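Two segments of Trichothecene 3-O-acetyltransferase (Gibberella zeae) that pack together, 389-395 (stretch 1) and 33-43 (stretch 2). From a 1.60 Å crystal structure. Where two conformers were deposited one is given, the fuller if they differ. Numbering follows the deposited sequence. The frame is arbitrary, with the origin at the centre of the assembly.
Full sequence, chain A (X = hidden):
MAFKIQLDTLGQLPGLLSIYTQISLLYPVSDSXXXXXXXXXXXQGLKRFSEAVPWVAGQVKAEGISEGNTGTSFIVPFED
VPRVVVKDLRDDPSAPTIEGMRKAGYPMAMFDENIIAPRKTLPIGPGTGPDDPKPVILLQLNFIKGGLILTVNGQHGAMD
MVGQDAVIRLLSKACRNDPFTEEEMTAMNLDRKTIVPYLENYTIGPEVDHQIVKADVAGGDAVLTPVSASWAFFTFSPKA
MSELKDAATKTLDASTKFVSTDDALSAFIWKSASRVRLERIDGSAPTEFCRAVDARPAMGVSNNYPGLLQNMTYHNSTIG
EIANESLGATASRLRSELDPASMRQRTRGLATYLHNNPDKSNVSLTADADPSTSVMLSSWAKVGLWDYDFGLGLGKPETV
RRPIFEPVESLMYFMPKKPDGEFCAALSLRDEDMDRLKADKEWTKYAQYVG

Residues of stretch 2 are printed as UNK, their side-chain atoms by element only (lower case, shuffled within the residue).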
# COMPACT_ATOMS: atom_id res chain seq x y z
N ASP A 389 17.39 9.76 2.49
CA ASP A 389 17.65 11.21 2.59
C ASP A 389 17.78 11.87 1.22
O ASP A 389 17.78 13.10 1.12
CB ASP A 389 18.91 11.47 3.41
CG ASP A 389 20.15 10.81 2.82
OD1 ASP A 389 20.67 11.31 1.81
OD2 ASP A 389 20.60 9.78 3.38
N PHE A 390 17.92 11.06 0.17
CA PHE A 390 18.02 11.57 -1.21
C PHE A 390 19.14 12.59 -1.45
O PHE A 390 19.06 13.39 -2.38
CB PHE A 390 16.67 12.14 -1.69
CG PHE A 390 15.55 11.15 -1.63
CD1 PHE A 390 14.75 11.05 -0.49
CD2 PHE A 390 15.30 10.30 -2.71
CE1 PHE A 390 13.71 10.11 -0.42
CE2 PHE A 390 14.27 9.36 -2.66
CZ PHE A 390 13.48 9.27 -1.51
N GLY A 391 20.19 12.56 -0.62
CA GLY A 391 21.30 13.51 -0.76
C GLY A 391 20.88 14.97 -0.61
O GLY A 391 21.59 15.88 -1.06
N LEU A 392 19.74 15.20 0.04
CA LEU A 392 19.19 16.55 0.13
C LEU A 392 19.78 17.37 1.27
O LEU A 392 19.58 18.58 1.33
CB LEU A 392 17.65 16.53 0.24
CG LEU A 392 16.89 15.82 -0.88
CD1 LEU A 392 15.38 15.81 -0.59
CD2 LEU A 392 17.21 16.41 -2.27
N GLY A 393 20.49 16.70 2.18
CA GLY A 393 21.10 17.36 3.34
C GLY A 393 20.11 17.79 4.41
O GLY A 393 20.41 18.67 5.24
N LEU A 394 18.93 17.17 4.42
CA LEU A 394 17.85 17.55 5.34
C LEU A 394 17.71 16.59 6.51
O LEU A 394 16.90 16.84 7.41
CB LEU A 394 16.52 17.65 4.59
CG LEU A 394 16.48 18.56 3.36
CD1 LEU A 394 15.12 18.49 2.69
CD2 LEU A 394 16.83 19.99 3.77
N GLY A 395 18.48 15.51 6.47
CA GLY A 395 18.35 14.42 7.45
C GLY A 395 17.33 13.42 6.95
O GLY A 395 16.96 13.43 5.77
N UNK A 33 16.66 29.28 1.28
CA UNK A 33 17.85 29.28 0.41
C UNK A 33 18.23 27.88 -0.09
O UNK A 33 18.98 27.75 -1.06
c UNK A 33 19.05 29.91 1.13
o UNK A 33 19.49 29.11 2.21
N UNK A 34 17.70 26.85 0.57
CA UNK A 34 18.05 25.46 0.26
C UNK A 34 17.25 24.85 -0.89
O UNK A 34 17.66 23.83 -1.46
c UNK A 34 18.77 24.93 2.64
c UNK A 34 17.85 24.60 1.50
o UNK A 34 18.20 23.01 3.93
c UNK A 34 18.35 24.23 3.91
n UNK A 34 18.14 24.99 4.97
N UNK A 35 16.11 25.44 -1.24
CA UNK A 35 15.23 24.80 -2.23
C UNK A 35 15.83 24.59 -3.63
O UNK A 35 15.66 23.52 -4.20
c UNK A 35 11.38 25.04 1.22
c UNK A 35 12.52 24.04 -0.67
o UNK A 35 10.59 24.94 2.34
c UNK A 35 12.99 25.31 -1.06
c UNK A 35 12.64 26.41 -0.30
c UNK A 35 11.70 23.91 0.47
c UNK A 35 13.85 25.47 -2.31
c UNK A 35 11.85 26.29 0.84
N UNK A 36 16.53 25.61 -4.20
CA UNK A 36 17.08 25.36 -5.55
C UNK A 36 17.98 24.11 -5.63
O UNK A 36 17.86 23.33 -6.59
c UNK A 36 16.80 27.00 -3.77
c UNK A 36 17.88 26.63 -5.84
c UNK A 36 17.13 27.69 -5.08
N UNK A 37 18.84 23.91 -4.63
CA UNK A 37 19.73 22.74 -4.61
C UNK A 37 18.97 21.45 -4.33
O UNK A 37 19.29 20.39 -4.90
c UNK A 37 20.92 22.96 -3.64
o UNK A 37 21.71 24.05 -4.14
c UNK A 37 21.81 21.72 -3.57
N UNK A 38 17.94 21.52 -3.49
CA UNK A 38 17.04 20.37 -3.33
C UNK A 38 16.52 19.89 -4.70
O UNK A 38 16.61 18.71 -5.04
c UNK A 38 15.87 20.68 -2.36
c UNK A 38 16.39 20.76 -0.92
c UNK A 38 14.77 19.62 -2.48
c UNK A 38 15.44 21.46 0.04
N UNK A 39 16.01 20.83 -5.49
CA UNK A 39 15.42 20.51 -6.77
C UNK A 39 16.46 19.99 -7.75
O UNK A 39 16.22 18.97 -8.42
c UNK A 39 13.51 22.10 -6.41
c UNK A 39 14.14 21.42 -8.76
c UNK A 39 14.65 21.72 -7.35
N UNK A 40 17.60 20.66 -7.86
CA UNK A 40 18.63 20.21 -8.82
C UNK A 40 19.22 18.84 -8.44
O UNK A 40 19.47 18.00 -9.31
c UNK A 40 19.72 21.27 -9.01
o UNK A 40 20.34 21.57 -7.79
N UNK A 41 19.43 18.61 -7.14
CA UNK A 41 19.90 17.30 -6.67
C UNK A 41 18.89 16.22 -7.04
O UNK A 41 19.27 15.16 -7.55
o UNK A 41 21.28 18.12 -4.87
c UNK A 41 20.39 15.85 -4.63
c UNK A 41 20.14 17.29 -5.15
N UNK A 42 17.62 16.50 -6.81
CA UNK A 42 16.57 15.54 -7.14
C UNK A 42 16.46 15.27 -8.64
O UNK A 42 16.35 14.12 -9.07
c UNK A 42 15.24 16.02 -6.56
c UNK A 42 12.37 12.89 -5.99
c UNK A 42 14.24 14.92 -6.36
c UNK A 42 12.22 13.77 -7.05
c UNK A 42 14.38 14.03 -5.30
c UNK A 42 13.45 13.01 -5.11
c UNK A 42 13.16 14.79 -7.23
N UNK A 43 16.54 16.32 -9.45
CA UNK A 43 16.45 16.17 -10.90
C UNK A 43 17.64 15.39 -11.45
O UNK A 43 17.48 14.54 -12.34
o UNK A 43 13.39 18.78 -13.00
o UNK A 43 14.93 20.23 -12.36
c UNK A 43 14.38 19.11 -12.29
c UNK A 43 14.88 18.11 -11.27
c UNK A 43 16.26 17.52 -11.59
O HOH W 1 21.65 18.33 -2.28

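Position 33 has two side-chain atoms, one carbon and then one oxygen. It lies out of reach of stretch 1. This is Ser33.

Position 34 has three carbons in a row, the third carrying one oxygen and one nitrogen. That is a primary amide on a two-carbon arm. Its CA-to-CB bond points toward stretch 1, and the amide end lies beside the side chain of Leu394. The residue is Gln34. Its amide is probably turned over in the model, so the identity of the atom nearest Leu394 carries little weight.

Position 35 has one carbon leading to a six-carbon ring that bears an oxygen. The side chain is out of reach of stretch 1. This is Tyr35, and its hydroxyl is hydrogen-bonded elsewhere in the structure.

Position 36 has three carbons that close a ring onto the backbone N. It is Pro36, exposed and without contact here.

Position 37 has one carbon carrying an oxygen and a carbon. The side chain makes no contact with stretch 1. This is Thr37.

Position 38 has four carbons, forked at the first, with one arm two carbons long. It meets two leucines of stretch 1. The residue is Ile38. Its CG2 lies 4.0 Å from Leu392 CD2, and its CD1 lies 4.0 Å from Leu394 CD1. The backbone also takes part: Ile38 O is 3.7 Å from Leu392 CD2.

Position 39 has one carbon carrying two more. Its CA-to-CB bond points away from stretch 1. This is Val39.

Position 40 has one carbon and one oxygen. It is out of reach of stretch 1. This is Ser40, deposited in two conformers.

Position 41 has one carbon carrying an oxygen and a carbon. It points toward stretch 1 and packs against the turn. This is Thr41. Its CG2 lies 3.6 Å from Phe390 O and 3.8 Å from Gly391 O. A water joins the same pair of segments: it sits 2.6 Å from Thr41 OG1 and donates to Gly391 O at 2.7 Å, measured from the water oxygen.

Position 42 has one carbon leading to a plain six-carbon ring. The ring approaches that of Phe390. This is Phe42. Its CE2 is 4.1 Å from Phe390 CD2, which lies at the edge of the Phe42 ring.

Position 43 has three carbons, the third carrying two oxygens. It extends into solvent, out of reach of stretch 1. This is Glu43.

The contact is mainly apolar and has no direct hydrogen bond across it. A type I' turn runs from Asp389 to Leu392, closed by Leu392 N to Asp389 O at 3.1 Å. Asp389 OD1 also accepts from Gly391 N at 2.8 Å. The helix presents Ile38, Thr41 and Phe42 to this segment, with Gln34 near Leu394. Positions 34, 38 and 41 follow helical spacing, so they fall along one side. The bridging water supplies the polar link, and 340 Å² is buried in all.

Stretch 2 33-43: SQYPTIVSTFE
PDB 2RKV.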